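Catalase (Corynebacterium glutamicum, PDB 4B7H) breaks down hydrogen peroxide to water and oxygen at a haem iron, binds NADPH, and is inhibited by nitric oxide. Local coordinates at residues Thr109-Gln114 / His160-Leu165; Thr119-His124 / Tyr192-Arg197; Thr199-Arg204 / Gly235-Thr240. All coordinates share one frame; numbering follows the deposited sequence.

Contact 1. Residues Thr109-Gln114 / His160-Leu165; sequences TVAGEQ and HSQKRL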
loop_
_atom_site.group_PDB
_atom_site.type_symbol
_atom_site.label_atom_id
_atom_site.label_comp_id
_atom_site.label_asym_id
_atom_site.label_seq_id
_atom_site.Cartn_x
_atom_site.Cartn_y
_atom_site.Cartn_z
ATOM N N THR A 109 -16.557 0.230 20.168
ATOM C CA THR A 109 -17.313 1.475 20.092
ATOM C C THR A 109 -17.378 1.848 18.607
ATOM O O THR A 109 -17.006 1.032 17.761
ATOM C CB THR A 109 -16.650 2.591 20.909
ATOM O OG1 THR A 109 -15.287 2.730 20.486
ATOM C CG2 THR A 109 -16.695 2.277 22.399
ATOM N N VAL A 110 -17.825 3.062 18.285
ATOM C CA VAL A 110 -17.980 3.482 16.890
ATOM C C VAL A 110 -17.069 4.635 16.475
ATOM O O VAL A 110 -16.311 4.518 15.512
ATOM C CB VAL A 110 -19.441 3.878 16.580
ATOM C CG1 VAL A 110 -19.565 4.415 15.148
ATOM C CG2 VAL A 110 -20.364 2.691 16.807
ATOM N N ALA A 111 -17.164 5.755 17.184
ATOM C CA ALA A 111 -16.524 7.000 16.744
ATOM C C ALA A 111 -15.033 7.119 17.041
ATOM O O ALA A 111 -14.263 7.636 16.225
ATOM C CB ALA A 111 -17.265 8.208 17.320
ATOM N N GLY A 112 -14.626 6.669 18.221
ATOM C CA GLY A 112 -13.266 6.884 18.668
ATOM C C GLY A 112 -12.219 6.076 17.922
ATOM O O GLY A 112 -12.513 5.036 17.320
ATOM N N GLU A 113 -10.979 6.556 17.966
ATOM C CA GLU A 113 -9.857 5.875 17.334
ATOM C C GLU A 113 -9.293 4.781 18.243
ATOM O O GLU A 113 -9.778 4.570 19.349
ATOM C CB GLU A 113 -8.786 6.899 16.963
ATOM C CG GLU A 113 -9.312 7.990 16.018
ATOM C CD GLU A 113 -10.039 9.128 16.724
ATOM O OE1 GLU A 113 -10.048 9.175 17.970
ATOM O OE2 GLU A 113 -10.603 9.991 16.029
ATOM N N GLN A 114 -8.209 4.175 17.780
ATOM C CA GLN A 114 -7.573 3.028 18.421
ATOM C C GLN A 114 -7.247 3.114 19.901
ATOM O O GLN A 114 -7.192 2.088 20.574
ATOM C CB GLN A 114 -6.272 2.725 17.703
ATOM C CG GLN A 114 -6.336 1.519 16.832
ATOM C CD GLN A 114 -4.951 1.054 16.463
ATOM O OE1 GLN A 114 -4.143 1.829 15.958
ATOM N NE2 GLN A 114 -4.653 -0.206 16.750
ATOM N N HIS A 160 -18.569 11.133 9.642
ATOM C CA HIS A 160 -17.795 12.356 9.865
ATOM C C HIS A 160 -18.429 13.195 10.981
ATOM O O HIS A 160 -17.729 13.739 11.844
ATOM C CB HIS A 160 -17.735 13.232 8.616
ATOM C CG HIS A 160 -17.049 12.626 7.428
ATOM N ND1 HIS A 160 -17.135 13.102 6.137
ATOM C CD2 HIS A 160 -16.241 11.541 7.367
ATOM C CE1 HIS A 160 -16.397 12.344 5.346
ATOM N NE2 HIS A 160 -15.848 11.387 6.067
ATOM N N SER A 161 -19.685 13.310 11.122
ATOM C CA SER A 161 -20.234 14.212 12.139
ATOM C C SER A 161 -19.918 13.750 13.558
ATOM O O SER A 161 -19.880 14.562 14.489
ATOM C CB SER A 161 -21.748 14.421 11.962
ATOM O OG SER A 161 -22.500 13.338 12.488
ATOM N N GLN A 162 -19.680 12.450 13.713
ATOM C CA GLN A 162 -19.304 11.856 14.994
ATOM C C GLN A 162 -17.810 11.876 15.283
ATOM O O GLN A 162 -17.394 11.565 16.408
ATOM C CB GLN A 162 -19.789 10.413 15.031
ATOM C CG GLN A 162 -21.290 10.334 15.156
ATOM C CD GLN A 162 -21.728 10.715 16.550
ATOM O OE1 GLN A 162 -21.196 10.191 17.538
ATOM N NE2 GLN A 162 -22.672 11.650 16.652
ATOM N N LYS A 163 -17.013 12.217 14.267
ATOM C CA LYS A 163 -15.558 12.230 14.375
ATOM C C LYS A 163 -15.042 13.668 14.530
ATOM O O LYS A 163 -15.669 14.462 15.229
ATOM C CB LYS A 163 -14.911 11.445 13.221
ATOM C CG LYS A 163 -15.114 9.928 13.338
ATOM C CD LYS A 163 -14.439 9.189 12.187
ATOM C CE LYS A 163 -14.155 7.716 12.491
ATOM N NZ LYS A 163 -13.088 7.542 13.522
ATOM N N ARG A 164 -13.913 14.010 13.924
ATOM C CA ARG A 164 -13.264 15.276 14.234
ATOM C C ARG A 164 -13.414 16.320 13.144
ATOM O O ARG A 164 -13.394 15.999 11.948
ATOM C CB ARG A 164 -11.781 15.044 14.519
ATOM C CG ARG A 164 -11.581 14.076 15.663
ATOM C CD ARG A 164 -10.143 13.575 15.809
ATOM N NE ARG A 164 -10.124 12.555 16.851
ATOM C CZ ARG A 164 -10.083 12.818 18.156
ATOM N NH1 ARG A 164 -9.989 14.075 18.576
ATOM N NH2 ARG A 164 -10.124 11.822 19.041
ATOM N N LEU A 165 -13.557 17.575 13.567
ATOM C CA LEU A 165 -13.570 18.712 12.652
ATOM C C LEU A 165 -12.311 18.718 11.787
ATOM O O LEU A 165 -11.215 18.396 12.258
ATOM C CB LEU A 165 -13.640 20.015 13.444
ATOM C CG LEU A 165 -14.921 20.288 14.228
ATOM C CD1 LEU A 165 -14.744 21.517 15.100
ATOM C CD2 LEU A 165 -16.085 20.470 13.277
HETATM O O HOH W 1 -13.661 4.576 14.745
HETATM O O HOH W 2 -11.370 9.812 13.489
#
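Gln162 meets Ala111 chiefly through its backbone carbonyl: the Ala111 methyl is aimed at it, with CB 3.5 Å from Gln162 O and in looser touch with Gln162 CB. That carbonyl is not left to the methyl alone, because Arg171 NH2 donates a hydrogen bond to it. The Lys163 chain sets out alongside the loop, runs extended as far as CE, then bends at its last torsion (chi4 -69°), which turns NZ onto the loop backbone. There Lys163 NZ donates to Ala111 O at 2.9 Å, tilted 28° from the carbonyl plane. Two waters share the ammonium. One accepts from Lys163 NZ at 3.3 Å and sits between Val110 O and Gly112 O; the other accepts from NZ and donates to Glu113 OE2. Glu113 OE2 stays 4.3 Å from Lys163 NZ, so the water relays between two opposite charges that do not touch. Arg164 then grips Glu113 side-on, tip to tip: NE reaches OE2 at 2.7 Å and NH2 reaches OE1 at 2.9 Å, both bonds nearly straight and close to the guanidinium plane. The carboxylate is turned 37° against the guanidinium, and NE meets OE2 from above the carboxylate plane, whereas NH2 arrives on the syn side of OE1. This two-pronged salt bridge fixes the rotation of the acid. Arg164 NH1 forms a further salt bridge with Asp253 of a second subunit, and Arg164 O accepts from Arg381 of a third, placing the contact at a subunit junction. The contact thus fastens the loop between strands 100-108 and 125-132 to the C-terminal part of helix 155-162 and the residues after it, with helix 173-182 packed against Ser161 and Gln162.

Contact 2. Residues Thr119-His124 / Tyr192-Arg197; sequences TWRDVH and YLMGDR. With NDP (NADPH dihydro-nicotinamide-adenine-dinucleotide phosphate), chain H.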
loop_
_atom_site.group_PDB
_atom_site.type_symbol
_atom_site.label_atom_id
_atom_site.label_comp_id
_atom_site.label_asym_id
_atom_site.label_seq_id
_atom_site.Cartn_x
_atom_site.Cartn_y
_atom_site.Cartn_z
ATOM N N THR A 119 -15.562 3.330 27.216
ATOM C CA THR A 119 -16.788 3.785 27.879
ATOM C C THR A 119 -17.206 5.223 27.557
ATOM O O THR A 119 -17.981 5.837 28.301
ATOM C CB THR A 119 -16.754 3.558 29.415
ATOM O OG1 THR A 119 -15.671 4.295 29.995
ATOM C CG2 THR A 119 -16.563 2.086 29.728
ATOM N N TRP A 120 -16.713 5.765 26.445
ATOM C CA TRP A 120 -17.367 6.933 25.868
ATOM C C TRP A 120 -18.802 6.516 25.530
ATOM O O TRP A 120 -19.032 5.369 25.146
ATOM C CB TRP A 120 -16.674 7.371 24.575
ATOM C CG TRP A 120 -15.485 8.248 24.760
ATOM C CD1 TRP A 120 -14.980 8.715 25.939
ATOM C CD2 TRP A 120 -14.650 8.778 23.725
ATOM N NE1 TRP A 120 -13.882 9.503 25.701
ATOM C CE2 TRP A 120 -13.651 9.551 24.350
ATOM C CE3 TRP A 120 -14.642 8.662 22.332
ATOM C CZ2 TRP A 120 -12.655 10.214 23.628
ATOM C CZ3 TRP A 120 -13.650 9.320 21.613
ATOM C CH2 TRP A 120 -12.672 10.087 22.264
ATOM N N ARG A 121 -19.762 7.432 25.666
ATOM C CA ARG A 121 -21.123 7.163 25.194
ATOM C C ARG A 121 -21.076 6.879 23.698
ATOM O O ARG A 121 -20.530 7.668 22.922
ATOM C CB ARG A 121 -22.080 8.332 25.471
ATOM C CG ARG A 121 -23.507 8.056 24.953
ATOM C CD ARG A 121 -24.513 9.176 25.244
ATOM N NE ARG A 121 -24.546 9.443 26.678
ATOM C CZ ARG A 121 -25.198 8.705 27.574
ATOM N NH1 ARG A 121 -25.956 7.682 27.193
ATOM N NH2 ARG A 121 -25.122 9.017 28.863
ATOM N N ASP A 122 -21.630 5.743 23.296
ATOM C CA ASP A 122 -21.584 5.336 21.902
ATOM C C ASP A 122 -22.409 4.083 21.735
ATOM O O ASP A 122 -22.680 3.373 22.709
ATOM C CB ASP A 122 -20.141 5.018 21.483
ATOM C CG ASP A 122 -19.840 5.414 20.050
ATOM O OD1 ASP A 122 -20.787 5.748 19.293
ATOM O OD2 ASP A 122 -18.643 5.392 19.674
ATOM N N VAL A 123 -22.788 3.802 20.494
ATOM C CA VAL A 123 -23.243 2.474 20.116
ATOM C C VAL A 123 -22.064 1.521 20.340
ATOM O O VAL A 123 -20.895 1.927 20.193
ATOM C CB VAL A 123 -23.663 2.455 18.624
ATOM C CG1 VAL A 123 -23.905 1.037 18.132
ATOM C CG2 VAL A 123 -24.896 3.331 18.396
ATOM N N HIS A 124 -22.349 0.269 20.702
ATOM C CA HIS A 124 -21.306 -0.750 20.709
ATOM C C HIS A 124 -21.545 -1.817 19.666
ATOM O O HIS A 124 -22.641 -2.380 19.553
ATOM C CB HIS A 124 -21.141 -1.383 22.086
ATOM C CG HIS A 124 -20.609 -0.429 23.097
ATOM N ND1 HIS A 124 -19.276 -0.371 23.437
ATOM C CD2 HIS A 124 -21.222 0.553 23.797
ATOM C CE1 HIS A 124 -19.096 0.588 24.330
ATOM N NE2 HIS A 124 -20.264 1.160 24.569
ATOM N N TYR A 192 -32.332 5.940 21.923
ATOM C CA TYR A 192 -31.725 4.743 22.504
ATOM C C TYR A 192 -30.314 5.039 23.033
ATOM O O TYR A 192 -29.952 4.642 24.147
ATOM C CB TYR A 192 -31.700 3.650 21.437
ATOM C CG TYR A 192 -31.356 2.243 21.871
ATOM C CD1 TYR A 192 -30.031 1.845 22.027
ATOM C CD2 TYR A 192 -32.355 1.288 22.048
ATOM C CE1 TYR A 192 -29.711 0.542 22.391
ATOM C CE2 TYR A 192 -32.042 -0.022 22.408
ATOM C CZ TYR A 192 -30.719 -0.383 22.578
ATOM O OH TYR A 192 -30.419 -1.684 22.925
ATOM N N LEU A 193 -29.526 5.744 22.223
ATOM C CA LEU A 193 -28.142 6.090 22.552
ATOM C C LEU A 193 -28.035 6.983 23.793
ATOM O O LEU A 193 -27.113 6.845 24.608
ATOM C CB LEU A 193 -27.490 6.798 21.361
ATOM C CG LEU A 193 -26.110 7.425 21.590
ATOM C CD1 LEU A 193 -25.035 6.365 21.850
ATOM C CD2 LEU A 193 -25.732 8.328 20.419
ATOM N N MET A 194 -28.966 7.924 23.920
ATOM C CA MET A 194 -28.885 8.913 24.986
ATOM C C MET A 194 -29.439 8.384 26.311
ATOM O O MET A 194 -29.319 9.040 27.346
ATOM C CB MET A 194 -29.602 10.198 24.564
ATOM C CG MET A 194 -28.864 10.957 23.471
ATOM S SD MET A 194 -27.346 11.697 24.087
ATOM C CE MET A 194 -26.421 11.871 22.561
ATOM N N GLY A 195 -30.032 7.194 26.281
ATOM C CA GLY A 195 -30.543 6.568 27.490
ATOM C C GLY A 195 -29.466 5.756 28.191
ATOM O O GLY A 195 -28.272 5.883 27.878
ATOM N N ASP A 196 -29.878 4.920 29.138
ATOM C CA ASP A 196 -28.927 4.150 29.927
ATOM C C ASP A 196 -28.044 3.277 29.041
ATOM O O ASP A 196 -26.867 3.071 29.343
ATOM C CB ASP A 196 -29.646 3.245 30.931
ATOM C CG ASP A 196 -30.374 4.010 32.022
ATOM O OD1 ASP A 196 -30.164 5.228 32.188
ATOM O OD2 ASP A 196 -31.150 3.363 32.746
ATOM N N ARG A 197 -28.617 2.761 27.953
ATOM C CA ARG A 197 -27.903 1.798 27.107
ATOM C C ARG A 197 -26.767 2.396 26.281
ATOM O O ARG A 197 -25.986 1.663 25.671
ATOM C CB ARG A 197 -28.872 1.023 26.211
ATOM C CG ARG A 197 -29.838 0.171 27.000
ATOM C CD ARG A 197 -30.641 -0.731 26.110
ATOM N NE ARG A 197 -31.558 -1.529 26.907
ATOM C CZ ARG A 197 -32.288 -2.519 26.414
ATOM N NH1 ARG A 197 -32.202 -2.832 25.126
ATOM N NH2 ARG A 197 -33.097 -3.193 27.211
HETATM P PA NDP H . -41.828 -4.308 24.201
HETATM O O1A NDP H . -42.351 -3.889 25.525
HETATM O O2A NDP H . -42.258 -5.682 23.817
HETATM O O5B NDP H . -40.229 -4.228 24.248
HETATM C C5B NDP H . -39.589 -3.082 24.755
HETATM C C4B NDP H . -38.095 -3.314 24.596
HETATM O O4B NDP H . -37.395 -2.169 25.060
HETATM C C3B NDP H . -37.632 -4.518 25.417
HETATM O O3B NDP H . -36.732 -5.301 24.655
HETATM C C2B NDP H . -36.949 -3.856 26.599
HETATM O O2B NDP H . -35.974 -4.642 27.257
HETATM C C1B NDP H . -36.382 -2.614 25.929
HETATM N N9A NDP H . -35.890 -1.604 26.887
HETATM C C8A NDP H . -36.136 -1.542 28.236
HETATM N N7A NDP H . -35.477 -0.480 28.751
HETATM C C5A NDP H . -34.805 0.139 27.748
HETATM C C6A NDP H . -33.981 1.262 27.721
HETATM N N6A NDP H . -33.458 1.736 28.852
HETATM N N1A NDP H . -33.439 1.665 26.522
HETATM C C2A NDP H . -33.698 0.960 25.364
HETATM N N3A NDP H . -34.512 -0.155 25.398
HETATM C C4A NDP H . -35.056 -0.559 26.573
HETATM O O3 NDP H . -42.278 -3.198 23.110
HETATM P PN NDP H . -41.924 -3.245 21.534
HETATM O O1N NDP H . -41.131 -4.463 21.204
HETATM O O2N NDP H . -43.189 -2.949 20.818
HETATM O O5D NDP H . -40.970 -1.962 21.339
HETATM C C5D NDP H . -41.265 -0.749 22.005
HETATM C C4D NDP H . -40.057 0.164 21.942
HETATM O O4D NDP H . -38.985 -0.454 22.625
HETATM C C3D NDP H . -39.596 0.377 20.508
HETATM O O3D NDP H . -40.196 1.530 19.936
HETATM C C2D NDP H . -38.088 0.491 20.652
HETATM O O2D NDP H . -37.734 1.836 20.813
HETATM C C1D NDP H . -37.752 -0.231 21.953
HETATM N N1N NDP H . -37.063 -1.516 21.707
HETATM C C2N NDP H . -37.578 -2.371 20.776
HETATM C C3N NDP H . -36.994 -3.596 20.492
HETATM C C7N NDP H . -37.626 -4.450 19.442
HETATM O O7N NDP H . -36.811 -5.314 18.705
HETATM N N7N NDP H . -38.931 -4.361 19.209
HETATM C C4N NDP H . -35.742 -4.075 21.197
HETATM C C5N NDP H . -35.261 -3.063 22.197
HETATM C C6N NDP H . -35.927 -1.853 22.401
HETATM P P2B NDP H . -36.361 -5.515 28.561
HETATM O O1X NDP H . -36.977 -4.579 29.581
HETATM O O2X NDP H . -37.339 -6.589 28.137
HETATM O O3X NDP H . -35.073 -6.130 29.078
HETATM O O HOH W 3 -25.927 6.773 30.255
HETATM O O HOH W 4 -24.680 1.710 23.340
#
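Arg121 reaches the backbone around Leu193 with CG anti to its own backbone N (chi1 179°) and a turn at chi3 (-56°) that swings NE out of the extended line. At the end of this hook, Arg121 NH1 donates to Leu193 O at 3.0 Å, in the carbonyl plane and at the edge of the guanidinium. A weak, bent bond joins the same NH1 to Gly195 O, also 3.0 Å away, while Met194 O lies over one guanidinium face. Arg121 NH2 forms a salt bridge with Asp241. Clustered carbonyls near the C-terminal part of helix 187-194 would favour such a positive charge. The Arg121 side chain crosses that of Met194 at about a right angle, CD 4.0 Å from Met194 SD, and Leu193 CD1 packs on the loop backbone, 3.5 Å from Asp122 C. One water bridges the two segments by donating to both Asp122 O and Arg197 O. Arg197 NH1 donates to Tyr192 OH at 3.1 Å, in the guanidinium plane, while one face of that guanidinium lies against the NADPH adenine, Arg197 CZ 3.4 Å from C4A. Arg197 NH2 adds a weak bond to the ribose O2B, and Tyr192 CE2 touches C2A at 3.5 Å. Tyr192 and Arg197 thus line the adenosine end of the NADPH pocket, the cofactor site known from NADPH-binding catalases.

Contact 3. Residues Thr199-Arg204 / Gly235-Thr240; sequences TPKTSR and GWDCFT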
loop_
_atom_site.group_PDB
_atom_site.type_symbol
_atom_site.label_atom_id
_atom_site.label_comp_id
_atom_site.label_asym_id
_atom_site.label_seq_id
_atom_site.Cartn_x
_atom_site.Cartn_y
_atom_site.Cartn_z
ATOM N N THR A 199 -24.336 3.647 27.648
ATOM C CA THR A 199 -23.163 3.380 28.471
ATOM C C THR A 199 -23.230 2.044 29.220
ATOM O O THR A 199 -23.230 2.023 30.449
ATOM C CB THR A 199 -22.899 4.532 29.482
ATOM O OG1 THR A 199 -24.084 4.787 30.251
ATOM C CG2 THR A 199 -22.509 5.815 28.756
ATOM N N PRO A 200 -23.244 0.923 28.479
ATOM C CA PRO A 200 -23.213 -0.381 29.149
ATOM C C PRO A 200 -21.881 -0.553 29.881
ATOM O O PRO A 200 -20.857 -0.080 29.376
ATOM C CB PRO A 200 -23.299 -1.387 27.992
ATOM C CG PRO A 200 -23.490 -0.582 26.730
ATOM C CD PRO A 200 -23.033 0.808 27.026
ATOM N N LYS A 201 -21.872 -1.225 31.027
ATOM C CA LYS A 201 -20.633 -1.339 31.795
ATOM C C LYS A 201 -19.586 -2.194 31.084
ATOM O O LYS A 201 -18.393 -1.869 31.111
ATOM C CB LYS A 201 -20.887 -1.894 33.198
ATOM C CG LYS A 201 -21.704 -0.971 34.082
ATOM C CD LYS A 201 -21.759 -1.482 35.511
ATOM C CE LYS A 201 -22.620 -0.567 36.374
ATOM N NZ LYS A 201 -22.539 -0.910 37.819
ATOM N N THR A 202 -20.024 -3.294 30.477
ATOM C CA THR A 202 -19.105 -4.242 29.860
ATOM C C THR A 202 -19.661 -4.729 28.532
ATOM O O THR A 202 -20.808 -4.428 28.165
ATOM C CB THR A 202 -18.877 -5.497 30.742
ATOM O OG1 THR A 202 -20.016 -6.359 30.635
ATOM C CG2 THR A 202 -18.645 -5.132 32.211
ATOM N N SER A 203 -18.855 -5.505 27.819
ATOM C CA SER A 203 -19.331 -6.172 26.616
ATOM C C SER A 203 -20.267 -7.329 26.923
ATOM O O SER A 203 -21.047 -7.741 26.059
ATOM C CB SER A 203 -18.157 -6.706 25.811
ATOM O OG SER A 203 -17.318 -5.657 25.391
ATOM N N ARG A 204 -20.165 -7.873 28.137
ATOM C CA ARG A 204 -20.954 -9.034 28.541
ATOM C C ARG A 204 -22.356 -8.653 29.001
ATOM O O ARG A 204 -23.269 -9.487 28.985
ATOM C CB ARG A 204 -20.243 -9.786 29.670
ATOM C CG ARG A 204 -18.803 -10.180 29.335
ATOM C CD ARG A 204 -18.129 -10.896 30.503
ATOM N NE ARG A 204 -17.851 -9.987 31.610
ATOM C CZ ARG A 204 -18.286 -10.142 32.855
ATOM N NH1 ARG A 204 -19.033 -11.191 33.191
ATOM N NH2 ARG A 204 -17.966 -9.239 33.771
ATOM N N GLY A 235 -27.215 -10.046 31.733
ATOM C CA GLY A 235 -28.162 -8.958 31.930
ATOM C C GLY A 235 -27.594 -7.609 31.526
ATOM O O GLY A 235 -26.386 -7.387 31.652
ATOM N N TRP A 236 -28.452 -6.706 31.047
ATOM C CA TRP A 236 -28.054 -5.316 30.828
ATOM C C TRP A 236 -27.594 -4.725 32.156
ATOM O O TRP A 236 -28.256 -4.887 33.186
ATOM C CB TRP A 236 -29.214 -4.479 30.284
ATOM C CG TRP A 236 -29.407 -4.552 28.788
ATOM C CD1 TRP A 236 -30.329 -5.301 28.119
ATOM C CD2 TRP A 236 -28.679 -3.819 27.782
ATOM N NE1 TRP A 236 -30.208 -5.095 26.762
ATOM C CE2 TRP A 236 -29.207 -4.188 26.530
ATOM C CE3 TRP A 236 -27.635 -2.887 27.825
ATOM C CZ2 TRP A 236 -28.731 -3.658 25.326
ATOM C CZ3 TRP A 236 -27.165 -2.356 26.625
ATOM C CH2 TRP A 236 -27.705 -2.754 25.395
ATOM N N ASP A 237 -26.458 -4.040 32.132
ATOM C CA ASP A 237 -25.949 -3.347 33.308
ATOM C C ASP A 237 -25.250 -2.093 32.798
ATOM O O ASP A 237 -24.327 -2.194 31.987
ATOM C CB ASP A 237 -24.973 -4.254 34.064
ATOM C CG ASP A 237 -24.621 -3.727 35.437
ATOM O OD1 ASP A 237 -25.247 -2.742 35.886
ATOM O OD2 ASP A 237 -23.717 -4.309 36.075
ATOM N N CYS A 238 -25.697 -0.918 33.241
ATOM C CA CYS A 238 -25.238 0.338 32.647
ATOM C C CYS A 238 -24.665 1.307 33.666
ATOM O O CYS A 238 -25.187 1.424 34.780
ATOM C CB CYS A 238 -26.388 1.032 31.897
ATOM S SG CYS A 238 -27.182 0.033 30.627
ATOM N N PHE A 239 -23.607 2.015 33.262
ATOM C CA PHE A 239 -23.098 3.163 34.005
ATOM C C PHE A 239 -24.059 4.322 33.819
ATOM O O PHE A 239 -24.808 4.364 32.842
ATOM C CB PHE A 239 -21.747 3.609 33.441
ATOM C CG PHE A 239 -20.611 2.688 33.767
ATOM C CD1 PHE A 239 -20.351 2.309 35.078
ATOM C CD2 PHE A 239 -19.780 2.222 32.755
ATOM C CE1 PHE A 239 -19.291 1.453 35.369
ATOM C CE2 PHE A 239 -18.722 1.370 33.037
ATOM C CZ PHE A 239 -18.476 0.990 34.344
ATOM N N THR A 240 -24.039 5.270 34.748
ATOM C CA THR A 240 -24.614 6.579 34.473
ATOM C C THR A 240 -23.644 7.349 33.581
ATOM O O THR A 240 -22.516 6.911 33.359
ATOM C CB THR A 240 -24.811 7.391 35.755
ATOM O OG1 THR A 240 -23.533 7.599 36.371
ATOM C CG2 THR A 240 -25.741 6.668 36.721
#
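Phe239 lies with one ring face under Lys201, whose CG sits 3.5 Å above the ring centre, a CH-pi contact only 7° off the ring normal. CG of Lys201 stands anti to its carbonyl carbon (chi1 -66°), and the chain beyond runs extended, crossing Asp237 obliquely with CE 3.4 Å from OD1. Its ammonium makes a long salt bridge: Lys201 NZ stays 3.8 Å from Asp237 OD1, so the carboxylate rests as much against the lysine methylenes as against the charge. Beneath the side chains a single antiparallel bridge joins the loop after helix 187-194 to the loop leading from strand 223-232 into helix 241-250. Pro200 and Cys238 are its non-hydrogen-bonded pair, a place where proline gives up no N-H the bridge needs. The flanking bonds run from Phe239 N to Thr199 O, 2.8 Å, and from Lys201 N to Asp237 O, also 2.8 Å and almost straight. Thr199 OG1 adds a third, donating to Phe239 O at 2.7 Å from well above the carbonyl plane. Pro200 points away from the bridge and lies side by side with Trp236, its CG 4.1 Å from CZ3 at the indole edge. Thr240, directly after Phe239, is the N-cap of helix 241-250. Two backbone N-H...O bonds and one hydroxyl bond thus hold the loops in register, while the long lysine-aspartate pair, partly exposed, probably contributes a weaker electrostatic attraction.

Contacts 1 and 2 share the loop between strands 100-108 and 125-132, their centres 14 Å apart, and Asp122 of contact 2 joins them: its OD2 lies 2.8 Å from Val110 N and 2.9 Å from Ala111 N, both probable hydrogen bonds. Contacts 2 and 3 are closer, 9 Å between centres; Arg197 is sandwiched by cation-pi contact with Trp236, CZ to NE1 3.3 Å, and by the NADPH adenine. Contact 3 does not touch contact 1, their nearest atoms being about 8 Å apart. Contact 2 lies between cofactor and haem: the side chain of Val123 is about 7 Å from the haem and from nitric oxide, and that of Lys163 in contact 1 about 9 Å from nitric oxide.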